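Local coordinates for 3-oxosteroid 1-dehydrogenase (Sterolibacterium denitrificans, PDB 7P18), which probably introduces the 1,2 double bond into the A ring of 3-oxosteroids, using FAD to accept hydrogen, at residues L236-E239 with R245-G248; P226-T231 with Q256-T261; C346-V349 with R355-N358. All coordinates share one frame; numbering follows the deposited sequence.

Interaction 1. Residues L236-E239 with R245-G248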
ATOM      1  N   LEU A 236     -20.361 -10.900 -14.963  1.00 29.92           N
ATOM      2  CA  LEU A 236     -19.622 -11.586 -16.048  1.00 28.87           C
ATOM      3  C   LEU A 236     -20.642 -12.142 -17.058  1.00 27.13           C
ATOM      4  O   LEU A 236     -21.727 -12.582 -16.630  1.00 29.55           O
ATOM      5  CB  LEU A 236     -18.820 -12.721 -15.399  1.00 28.96           C
ATOM      6  CG  LEU A 236     -17.645 -12.281 -14.516  1.00 28.04           C
ATOM      7  CD1 LEU A 236     -17.128 -13.438 -13.660  1.00 30.74           C
ATOM      8  CD2 LEU A 236     -16.551 -11.724 -15.365  1.00 28.86           C
ATOM      9  N   ILE A 237     -20.295 -12.121 -18.336  1.00 30.50           N
ATOM     10  CA  ILE A 237     -21.026 -12.872 -19.403  1.00 30.80           C
ATOM     11  C   ILE A 237     -20.277 -14.199 -19.620  1.00 32.88           C
ATOM     12  O   ILE A 237     -19.063 -14.174 -19.780  1.00 30.14           O
ATOM     13  CB  ILE A 237     -21.144 -12.010 -20.673  1.00 33.62           C
ATOM     14  CG1 ILE A 237     -21.856 -10.688 -20.342  1.00 35.37           C
ATOM     15  CG2 ILE A 237     -21.830 -12.783 -21.794  1.00 37.30           C
ATOM     16  CD1 ILE A 237     -21.802  -9.641 -21.426  1.00 41.02           C
ATOM     17  N   THR A 238     -20.976 -15.330 -19.579  1.00 34.44           N
ATOM     18  CA  THR A 238     -20.376 -16.660 -19.848  1.00 37.15           C
ATOM     19  C   THR A 238     -21.119 -17.411 -20.969  1.00 39.98           C
ATOM     20  O   THR A 238     -22.250 -17.068 -21.274  1.00 33.73           O
ATOM     21  CB  THR A 238     -20.348 -17.514 -18.584  1.00 36.92           C
ATOM     22  OG1 THR A 238     -21.700 -17.773 -18.233  1.00 37.47           O
ATOM     23  CG2 THR A 238     -19.624 -16.841 -17.431  1.00 38.59           C
ATOM     24  N   GLU A 239     -20.436 -18.398 -21.547  1.00 39.73           N
ATOM     25  CA  GLU A 239     -20.971 -19.399 -22.507  1.00 40.79           C
ATOM     26  C   GLU A 239     -20.486 -20.787 -22.077  1.00 47.43           C
ATOM     27  O   GLU A 239     -19.431 -20.849 -21.402  1.00 42.13           O
ATOM     28  CB  GLU A 239     -20.471 -19.124 -23.921  1.00 43.62           C
ATOM     29  CG  GLU A 239     -20.947 -17.807 -24.487  1.00 49.49           C
ATOM     30  CD  GLU A 239     -20.434 -17.525 -25.895  1.00 48.89           C
ATOM     31  OE1 GLU A 239     -19.585 -18.306 -26.391  1.00 52.76           O
ATOM     32  OE2 GLU A 239     -20.869 -16.517 -26.492  1.00 56.29           O
ATOM     33  N   ARG A 245     -16.997 -20.433 -19.873  1.00 38.94           N
ATOM     34  CA  ARG A 245     -15.927 -19.549 -20.371  1.00 37.24           C
ATOM     35  C   ARG A 245     -16.481 -18.137 -20.235  1.00 31.61           C
ATOM     36  O   ARG A 245     -17.695 -17.969 -20.384  1.00 32.82           O
ATOM     37  CB  ARG A 245     -15.603 -19.895 -21.833  1.00 44.22           C
ATOM     38  CG  ARG A 245     -14.649 -18.946 -22.540  1.00 52.18           C
ATOM     39  CD  ARG A 245     -14.253 -19.489 -23.898  1.00 59.67           C
ATOM     40  NE  ARG A 245     -15.432 -19.647 -24.733  1.00 66.41           N
ATOM     41  CZ  ARG A 245     -15.755 -18.898 -25.789  1.00 69.45           C
ATOM     42  NH1 ARG A 245     -14.980 -17.892 -26.175  1.00 74.91           N
ATOM     43  NH2 ARG A 245     -16.864 -19.169 -26.463  1.00 63.86           N
ATOM     44  N   VAL A 246     -15.617 -17.169 -19.975  1.00 30.18           N
ATOM     45  CA  VAL A 246     -16.034 -15.753 -19.823  1.00 31.20           C
ATOM     46  C   VAL A 246     -15.823 -15.089 -21.168  1.00 27.33           C
ATOM     47  O   VAL A 246     -14.688 -15.172 -21.704  1.00 31.37           O
ATOM     48  CB  VAL A 246     -15.249 -15.046 -18.700  1.00 27.88           C
ATOM     49  CG1 VAL A 246     -15.351 -13.546 -18.820  1.00 29.56           C
ATOM     50  CG2 VAL A 246     -15.736 -15.520 -17.354  1.00 25.88           C
ATOM     51  N   THR A 247     -16.872 -14.446 -21.691  1.00 27.17           N
ATOM     52  CA  THR A 247     -16.876 -13.862 -23.059  1.00 30.03           C
ATOM     53  C   THR A 247     -17.093 -12.353 -22.998  1.00 29.64           C
ATOM     54  O   THR A 247     -17.035 -11.702 -24.064  1.00 34.25           O
ATOM     55  CB  THR A 247     -17.959 -14.534 -23.911  1.00 31.81           C
ATOM     56  OG1 THR A 247     -19.202 -14.358 -23.232  1.00 33.15           O
ATOM     57  CG2 THR A 247     -17.712 -16.013 -24.065  1.00 34.20           C
ATOM     58  N   GLY A 248     -17.321 -11.803 -21.794  1.00 29.29           N
ATOM     59  CA  GLY A 248     -17.557 -10.363 -21.646  1.00 29.29           C
ATOM     60  C   GLY A 248     -18.006  -9.975 -20.252  1.00 27.70           C
ATOM     61  O   GLY A 248     -17.963 -10.808 -19.338  1.00 29.70           O
TER

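Interaction 2. Residues P226-T231 with Q256-T261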
ATOM      1  N   PRO A 226      -8.921   3.370 -24.636  1.00 31.38           N
ATOM      2  CA  PRO A 226     -10.030   4.028 -23.953  1.00 35.40           C
ATOM      3  C   PRO A 226     -10.105   3.599 -22.486  1.00 32.88           C
ATOM      4  O   PRO A 226      -9.885   2.426 -22.178  1.00 28.94           O
ATOM      5  CB  PRO A 226     -11.271   3.602 -24.748  1.00 37.53           C
ATOM      6  CG  PRO A 226     -10.846   2.305 -25.443  1.00 37.20           C
ATOM      7  CD  PRO A 226      -9.373   2.485 -25.713  1.00 33.07           C
ATOM      8  N   LEU A 227     -10.442   4.559 -21.634  1.00 33.66           N
ATOM      9  CA  LEU A 227     -10.714   4.341 -20.204  1.00 33.04           C
ATOM     10  C   LEU A 227     -12.065   4.984 -19.865  1.00 29.03           C
ATOM     11  O   LEU A 227     -12.138   6.197 -19.878  1.00 29.88           O
ATOM     12  CB  LEU A 227      -9.583   4.977 -19.409  1.00 30.25           C
ATOM     13  CG  LEU A 227      -9.494   4.531 -17.945  1.00 32.47           C
ATOM     14  CD1 LEU A 227      -8.113   4.782 -17.378  1.00 30.70           C
ATOM     15  CD2 LEU A 227     -10.530   5.221 -17.078  1.00 34.04           C
ATOM     16  N   TRP A 228     -13.075   4.186 -19.578  1.00 30.99           N
ATOM     17  CA  TRP A 228     -14.428   4.704 -19.254  1.00 31.15           C
ATOM     18  C   TRP A 228     -14.557   4.896 -17.745  1.00 32.61           C
ATOM     19  O   TRP A 228     -14.603   3.891 -17.021  1.00 31.01           O
ATOM     20  CB  TRP A 228     -15.527   3.791 -19.794  1.00 33.64           C
ATOM     21  CG  TRP A 228     -15.577   3.709 -21.288  1.00 32.55           C
ATOM     22  CD1 TRP A 228     -14.825   4.409 -22.190  1.00 32.16           C
ATOM     23  CD2 TRP A 228     -16.440   2.858 -22.059  1.00 33.70           C
ATOM     24  NE1 TRP A 228     -15.127   4.006 -23.466  1.00 33.16           N
ATOM     25  CE2 TRP A 228     -16.114   3.064 -23.418  1.00 31.79           C
ATOM     26  CE3 TRP A 228     -17.407   1.902 -21.735  1.00 32.06           C
ATOM     27  CZ2 TRP A 228     -16.772   2.391 -24.445  1.00 35.05           C
ATOM     28  CZ3 TRP A 228     -18.043   1.223 -22.746  1.00 31.96           C
ATOM     29  CH2 TRP A 228     -17.718   1.460 -24.082  1.00 32.20           C
ATOM     30  N   LEU A 229     -14.660   6.150 -17.308  1.00 31.87           N
ATOM     31  CA  LEU A 229     -14.918   6.507 -15.884  1.00 30.47           C
ATOM     32  C   LEU A 229     -16.415   6.355 -15.599  1.00 29.72           C
ATOM     33  O   LEU A 229     -17.194   6.278 -16.554  1.00 33.36           O
ATOM     34  CB  LEU A 229     -14.427   7.930 -15.614  1.00 30.32           C
ATOM     35  CG  LEU A 229     -12.923   8.142 -15.789  1.00 32.22           C
ATOM     36  CD1 LEU A 229     -12.557   9.607 -15.796  1.00 30.94           C
ATOM     37  CD2 LEU A 229     -12.150   7.452 -14.669  1.00 30.61           C
ATOM     38  N   ASN A 230     -16.775   6.245 -14.328  1.00 29.60           N
ATOM     39  CA  ASN A 230     -18.187   6.214 -13.878  1.00 31.62           C
ATOM     40  C   ASN A 230     -18.876   5.025 -14.533  1.00 34.77           C
ATOM     41  O   ASN A 230     -20.085   5.148 -14.834  1.00 30.13           O
ATOM     42  CB  ASN A 230     -18.864   7.539 -14.232  1.00 30.63           C
ATOM     43  CG  ASN A 230     -18.115   8.726 -13.687  1.00 26.22           C
ATOM     44  OD1 ASN A 230     -17.645   9.579 -14.440  1.00 34.97           O
ATOM     45  ND2 ASN A 230     -17.979   8.757 -12.387  1.00 28.59           N
ATOM     46  N   THR A 231     -18.133   3.929 -14.759  1.00 30.11           N
ATOM     47  CA  THR A 231     -18.609   2.748 -15.524  1.00 33.02           C
ATOM     48  C   THR A 231     -18.300   1.489 -14.731  1.00 31.38           C
ATOM     49  O   THR A 231     -17.380   0.746 -15.067  1.00 31.71           O
ATOM     50  CB  THR A 231     -18.002   2.718 -16.936  1.00 34.96           C
ATOM     51  OG1 THR A 231     -18.344   3.932 -17.605  1.00 34.01           O
ATOM     52  CG2 THR A 231     -18.506   1.556 -17.762  1.00 36.04           C
ATOM     53  N   GLN A 256     -27.218   3.063 -17.038  1.00 52.37           N
ATOM     54  CA  GLN A 256     -27.971   1.808 -17.386  1.00 54.16           C
ATOM     55  C   GLN A 256     -27.061   0.666 -17.895  1.00 42.50           C
ATOM     56  O   GLN A 256     -25.931   0.955 -18.318  1.00 48.27           O
ATOM     57  CB  GLN A 256     -28.929   2.124 -18.524  1.00 50.66           C
ATOM     58  CG  GLN A 256     -28.188   2.581 -19.771  1.00 50.14           C
ATOM     59  CD  GLN A 256     -29.121   3.164 -20.800  1.00 58.67           C
ATOM     60  OE1 GLN A 256     -30.218   3.646 -20.479  1.00 54.30           O
ATOM     61  NE2 GLN A 256     -28.662   3.130 -22.046  1.00 46.71           N
ATOM     62  N   THR A 257     -27.572  -0.557 -17.990  1.00 45.47           N
ATOM     63  CA  THR A 257     -26.737  -1.753 -18.279  1.00 40.60           C
ATOM     64  C   THR A 257     -26.318  -1.751 -19.744  1.00 43.38           C
ATOM     65  O   THR A 257     -27.089  -1.336 -20.625  1.00 37.22           O
ATOM     66  CB  THR A 257     -27.411  -3.050 -17.845  1.00 44.26           C
ATOM     67  OG1 THR A 257     -28.601  -3.121 -18.609  1.00 47.39           O
ATOM     68  CG2 THR A 257     -27.691  -3.086 -16.357  1.00 43.97           C
ATOM     69  N   LEU A 258     -25.079  -2.184 -19.976  1.00 37.13           N
ATOM     70  CA  LEU A 258     -24.456  -2.285 -21.314  1.00 36.65           C
ATOM     71  C   LEU A 258     -23.631  -3.572 -21.353  1.00 39.41           C
ATOM     72  O   LEU A 258     -22.847  -3.822 -20.371  1.00 36.89           O
ATOM     73  CB  LEU A 258     -23.606  -1.040 -21.558  1.00 38.77           C
ATOM     74  CG  LEU A 258     -22.839  -1.024 -22.874  1.00 40.62           C
ATOM     75  CD1 LEU A 258     -23.790  -1.110 -24.066  1.00 48.26           C
ATOM     76  CD2 LEU A 258     -21.977   0.216 -22.964  1.00 39.95           C
ATOM     77  N   GLN A 259     -23.841  -4.388 -22.388  1.00 38.44           N
ATOM     78  CA  GLN A 259     -23.151  -5.692 -22.571  1.00 40.81           C
ATOM     79  C   GLN A 259     -21.903  -5.436 -23.385  1.00 36.06           C
ATOM     80  O   GLN A 259     -22.018  -4.864 -24.442  1.00 40.58           O
ATOM     81  CB  GLN A 259     -24.014  -6.757 -23.258  1.00 46.46           C
ATOM     82  CG  GLN A 259     -25.298  -7.046 -22.501  1.00 54.67           C
ATOM     83  CD  GLN A 259     -25.556  -8.527 -22.376  1.00 62.21           C
ATOM     84  OE1 GLN A 259     -25.366  -9.295 -23.321  1.00 65.85           O
ATOM     85  NE2 GLN A 259     -25.956  -8.941 -21.182  1.00 60.91           N
ATOM     86  N   LEU A 260     -20.734  -5.841 -22.872  1.00 34.94           N
ATOM     87  CA  LEU A 260     -19.439  -5.651 -23.556  1.00 34.64           C
ATOM     88  C   LEU A 260     -18.839  -7.022 -23.848  1.00 33.87           C
ATOM     89  O   LEU A 260     -18.873  -7.869 -22.964  1.00 33.42           O
ATOM     90  CB  LEU A 260     -18.523  -4.830 -22.640  1.00 35.17           C
ATOM     91  CG  LEU A 260     -18.997  -3.412 -22.321  1.00 33.06           C
ATOM     92  CD1 LEU A 260     -18.015  -2.720 -21.395  1.00 34.39           C
ATOM     93  CD2 LEU A 260     -19.138  -2.589 -23.593  1.00 36.26           C
ATOM     94  N   THR A 261     -18.316  -7.227 -25.050  1.00 32.78           N
ATOM     95  CA  THR A 261     -17.727  -8.526 -25.447  1.00 32.98           C
ATOM     96  C   THR A 261     -16.208  -8.424 -25.388  1.00 30.36           C
ATOM     97  O   THR A 261     -15.665  -7.440 -25.923  1.00 32.12           O
ATOM     98  CB  THR A 261     -18.220  -8.953 -26.842  1.00 35.31           C
ATOM     99  OG1 THR A 261     -19.631  -9.151 -26.724  1.00 36.84           O
ATOM    100  CG2 THR A 261     -17.587 -10.232 -27.332  1.00 39.83           C
TER

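Interaction 3. Residues C346-V349 with R355-N358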
ATOM      1  N   CYS A 346       8.501   6.556  21.317  1.00 25.48           N
ATOM      2  CA  CYS A 346       7.045   6.222  21.273  1.00 26.37           C
ATOM      3  C   CYS A 346       6.850   4.756  21.626  1.00 31.34           C
ATOM      4  O   CYS A 346       7.702   3.922  21.248  1.00 34.33           O
ATOM      5  CB  CYS A 346       6.431   6.572  19.940  1.00 28.51           C
ATOM      6  SG  CYS A 346       6.983   5.544  18.549  1.00 28.05           S
ATOM      7  N   ILE A 347       5.783   4.439  22.357  1.00 24.91           N
ATOM      8  CA  ILE A 347       5.466   3.024  22.695  1.00 23.71           C
ATOM      9  C   ILE A 347       4.013   2.749  22.336  1.00 24.93           C
ATOM     10  O   ILE A 347       3.218   3.691  22.325  1.00 22.94           O
ATOM     11  CB  ILE A 347       5.777   2.671  24.161  1.00 25.39           C
ATOM     12  CG1 ILE A 347       5.042   3.543  25.179  1.00 24.81           C
ATOM     13  CG2 ILE A 347       7.280   2.672  24.397  1.00 25.84           C
ATOM     14  CD1 ILE A 347       5.077   2.925  26.569  1.00 26.75           C
ATOM     15  N   VAL A 348       3.713   1.485  22.055  1.00 21.60           N
ATOM     16  CA  VAL A 348       2.318   1.034  21.816  1.00 22.96           C
ATOM     17  C   VAL A 348       1.911   0.152  22.970  1.00 22.17           C
ATOM     18  O   VAL A 348       2.626  -0.797  23.277  1.00 24.05           O
ATOM     19  CB  VAL A 348       2.213   0.325  20.450  1.00 21.84           C
ATOM     20  CG1 VAL A 348       0.876  -0.382  20.287  1.00 24.05           C
ATOM     21  CG2 VAL A 348       2.453   1.362  19.353  1.00 22.28           C
ATOM     22  N   VAL A 349       0.733   0.428  23.541  1.00 24.18           N
ATOM     23  CA  VAL A 349       0.200  -0.355  24.679  1.00 22.98           C
ATOM     24  C   VAL A 349      -1.247  -0.744  24.400  1.00 21.91           C
ATOM     25  O   VAL A 349      -1.933  -0.053  23.618  1.00 22.42           O
ATOM     26  CB  VAL A 349       0.311   0.423  26.008  1.00 23.99           C
ATOM     27  CG1 VAL A 349       1.774   0.708  26.326  1.00 25.44           C
ATOM     28  CG2 VAL A 349      -0.539   1.696  25.978  1.00 24.63           C
ATOM     29  N   ARG A 355       3.067  -3.243  26.639  1.00 27.26           N
ATOM     30  CA  ARG A 355       3.531  -3.419  25.239  1.00 27.40           C
ATOM     31  C   ARG A 355       3.265  -4.851  24.785  1.00 24.79           C
ATOM     32  O   ARG A 355       3.316  -5.767  25.632  1.00 25.22           O
ATOM     33  CB  ARG A 355       5.015  -3.052  25.101  1.00 25.94           C
ATOM     34  CG  ARG A 355       5.287  -1.569  25.294  1.00 28.44           C
ATOM     35  CD  ARG A 355       6.785  -1.283  25.263  1.00 31.04           C
ATOM     36  NE  ARG A 355       7.382  -1.603  23.971  1.00 28.47           N
ATOM     37  CZ  ARG A 355       8.443  -2.383  23.769  1.00 28.43           C
ATOM     38  NH1 ARG A 355       9.076  -2.956  24.779  1.00 26.26           N
ATOM     39  NH2 ARG A 355       8.869  -2.604  22.530  1.00 28.47           N
ATOM     40  N   PHE A 356       3.039  -5.074  23.479  1.00 24.06           N
ATOM     41  CA  PHE A 356       2.754  -6.442  22.947  1.00 22.53           C
ATOM     42  C   PHE A 356       3.427  -6.674  21.594  1.00 23.56           C
ATOM     43  O   PHE A 356       3.372  -7.851  21.088  1.00 24.29           O
ATOM     44  CB  PHE A 356       1.255  -6.700  22.830  1.00 22.89           C
ATOM     45  CG  PHE A 356       0.484  -5.727  21.989  1.00 21.52           C
ATOM     46  CD1 PHE A 356       0.329  -5.935  20.643  1.00 21.60           C
ATOM     47  CD2 PHE A 356      -0.066  -4.581  22.545  1.00 22.61           C
ATOM     48  CE1 PHE A 356      -0.357  -5.020  19.867  1.00 22.67           C
ATOM     49  CE2 PHE A 356      -0.732  -3.653  21.772  1.00 24.78           C
ATOM     50  CZ  PHE A 356      -0.878  -3.875  20.418  1.00 23.96           C
ATOM     51  N   ILE A 357       4.028  -5.622  21.025  1.00 24.36           N
ATOM     52  CA  ILE A 357       4.609  -5.649  19.659  1.00 25.74           C
ATOM     53  C   ILE A 357       5.812  -4.714  19.595  1.00 24.79           C
ATOM     54  O   ILE A 357       5.730  -3.579  20.092  1.00 24.98           O
ATOM     55  CB  ILE A 357       3.549  -5.302  18.598  1.00 24.03           C
ATOM     56  CG1 ILE A 357       4.063  -5.472  17.166  1.00 25.25           C
ATOM     57  CG2 ILE A 357       2.927  -3.907  18.789  1.00 25.82           C
ATOM     58  CD1 ILE A 357       4.456  -6.880  16.781  1.00 27.32           C
ATOM     59  N   ASN A 358       6.848  -5.161  18.873  1.00 22.98           N
ATOM     60  CA  ASN A 358       7.902  -4.274  18.328  1.00 23.82           C
ATOM     61  C   ASN A 358       7.228  -3.101  17.629  1.00 22.22           C
ATOM     62  O   ASN A 358       6.576  -3.315  16.587  1.00 25.92           O
ATOM     63  CB  ASN A 358       8.885  -5.037  17.434  1.00 23.29           C
ATOM     64  CG  ASN A 358       9.938  -4.147  16.792  1.00 25.22           C
ATOM     65  OD1 ASN A 358      10.022  -2.957  17.071  1.00 24.78           O
ATOM     66  ND2 ASN A 358      10.759  -4.736  15.932  1.00 24.70           N
TER
HETATM   67  O   HOH W   1       3.799  -2.811  21.972  1.00 25.35           O

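Interaction 1. Residues L236-E239 with R245-G248
Ile237 O draws two donors from Thr247: the backbone N at 2.9 Å, in a nearly straight bond (169° at the hydrogen), and the hydroxyl OG1 in a weak bond of 3.5 Å. Ile237 N, in turn, gives its hydrogen to Gly248 O at 2.9 Å, reaching it from above the carbonyl plane. Beyond this, Glu239 and Arg245 exchange a reciprocal pair of backbone bonds. Thr247 and Gly248 thus stand together opposite Ile237, and this is a classic beta bulge in the hairpin of strands 233-239 and 245-253, which lies in the mixed sheet of the FAD-binding fold. With chi1 of Thr247 at 57°, OG1 sits between its backbone N and carbonyl carbon, turned to Ile237 O, and CG2 points to Glu239. Thr247 CG2 lies 3.6 Å from Glu239 CD and rests over the centre of the Arg245 guanidinium, 3.8 Å above its plane. Glu239 and Arg245 run side by side in the same direction, and a salt bridge of 2.9 Å joins OE1 to NH2, with carboxylate and guanidinium planes 79° apart. On the other face Val246 CG2 meets Thr238 CG2. Val246 CG1 also approaches Leu236 CD2, at 4.1 Å. Ile310 touches all three of these side chains, Leu521 of strand 521-523 touches Leu236 and Val246, and the side chain of Phe233, an FAD-binding residue, lies about 4 Å from that of Leu236.

Interaction 2. Residues P226-T231 with Q256-T261
Thr231 OG1 donates to Leu229 O at 2.8 Å, a short bond within the turn that follows Trp228, the residue whose indole reaches across to Leu258 and Leu260. The hydroxyl comes to the carbonyl from above its plane. Thr231 OG1 also has a weak hydrogen bond with Arg253 NH1. Arg253 also makes a cation-pi interaction with the Trp228 ring, so a single arginine reaches both the turn and the aromatic group. What crosses between 226-231 and 256-261 is apolar contact alone, and one ring atom carries it. Trp228 CZ3 lies 4.1 Å from Leu258 CD2 and equally far, 4.1 Å, from Leu260 CD2. Both methyls come at the ring obliquely. CG of Leu258 is anti to its backbone N (chi1 177°), whereas in Leu260 CG stands beside the backbone N (chi1 -63°); with these different first torsions, each leucine still brings its CD2 methyl to the same ring atom, Trp228 CZ3. Being two residues apart on an extended strand, they present their side chains on the same side of the chain. Leu258 crosses the tryptophan at about a right angle and Leu260 on a slant. Leu34 of strand 33-36 touches both Trp228 and Leu260, and Tyr8 of strand 7-8 adds to the packing on the indole. Backbone bonds from Trp228 to Val35 and Glu37 hold strand 227-228 at the edge of the parallel sheet; the indole itself lies about 9 Å from the bound FAD. The contact joins the parallel sheet to the beta meander that follows strand 227-228 in the chain and precedes strand 265-268, a topology characteristic of Rossmann-type FAD-binding domains such as that of glutathione reductase.

Interaction 3. Residues C346-V349 with R355-N358
Arg355 packs against Val348 O and Ile347 of strand 347-349. Arg355 CB passes Val348 O at 3.8 Å and Arg355 CG comes closer to it, at 3.4 Å, with CG anti to the carbonyl carbon (chi1 -68°), on the side where the CA hydrogen meets Val348 O. The same carbonyl oxygen thus also receives a CA-H...O contact from Arg355. Arg355 CD then meets Ile347 CG2 at 4.1 Å, the two side chains crossing at about a right angle. There the chain bends (chi3 63°), and the guanidinium ends in salt bridges from NH2 to Asp453 and Glu359. Glu359 accepts a hydrogen bond from Val348 N as well, so it links the arginine tip to the strand. Val348 O is further bound to a water at 2.7 Å, and this water also holds Phe356 N and Ile357 O, bridging strand and loop where the two backbones do not pair directly. Phe356 swings its ring toward Val348: CZ and CE2 approach the CG1 methyl obliquely, CZ at 3.9 Å, while the carbonyl carbon of Val349 lies at the ring edge, in its plane. On the other side of the strand from this loop, backbone bonds from Ile347 to Ile386 and from Val349 to Trp384 join it to strand 383-387, while helix 363-377 packs against Val348 and Ile357 and helix 434-450 against Ile347 and Arg355.

How the interactions relate
From the N terminus, residues 226-231 open interaction 2, which closes only at 256-261. Inside that span interaction 1 closes a hairpin, 236-239 against 245-248, and the chain then turns again into strand 256-262, so the smaller loop is nested within the larger. The two touch: Ile237 packs on Gln259 and Leu260, and Thr247 on Thr261, since strands 245-253 and 256-262 are neighbours in one sheet. Interaction 1 pairs the first two strands of the meander, and interaction 2 ties the meander back to the parallel sheet. Interaction 3 follows in series, closing a short loop between 346-349 and 355-358 on the opposite side of the chain's centre, with nearest atoms about 38 Å from either of the others.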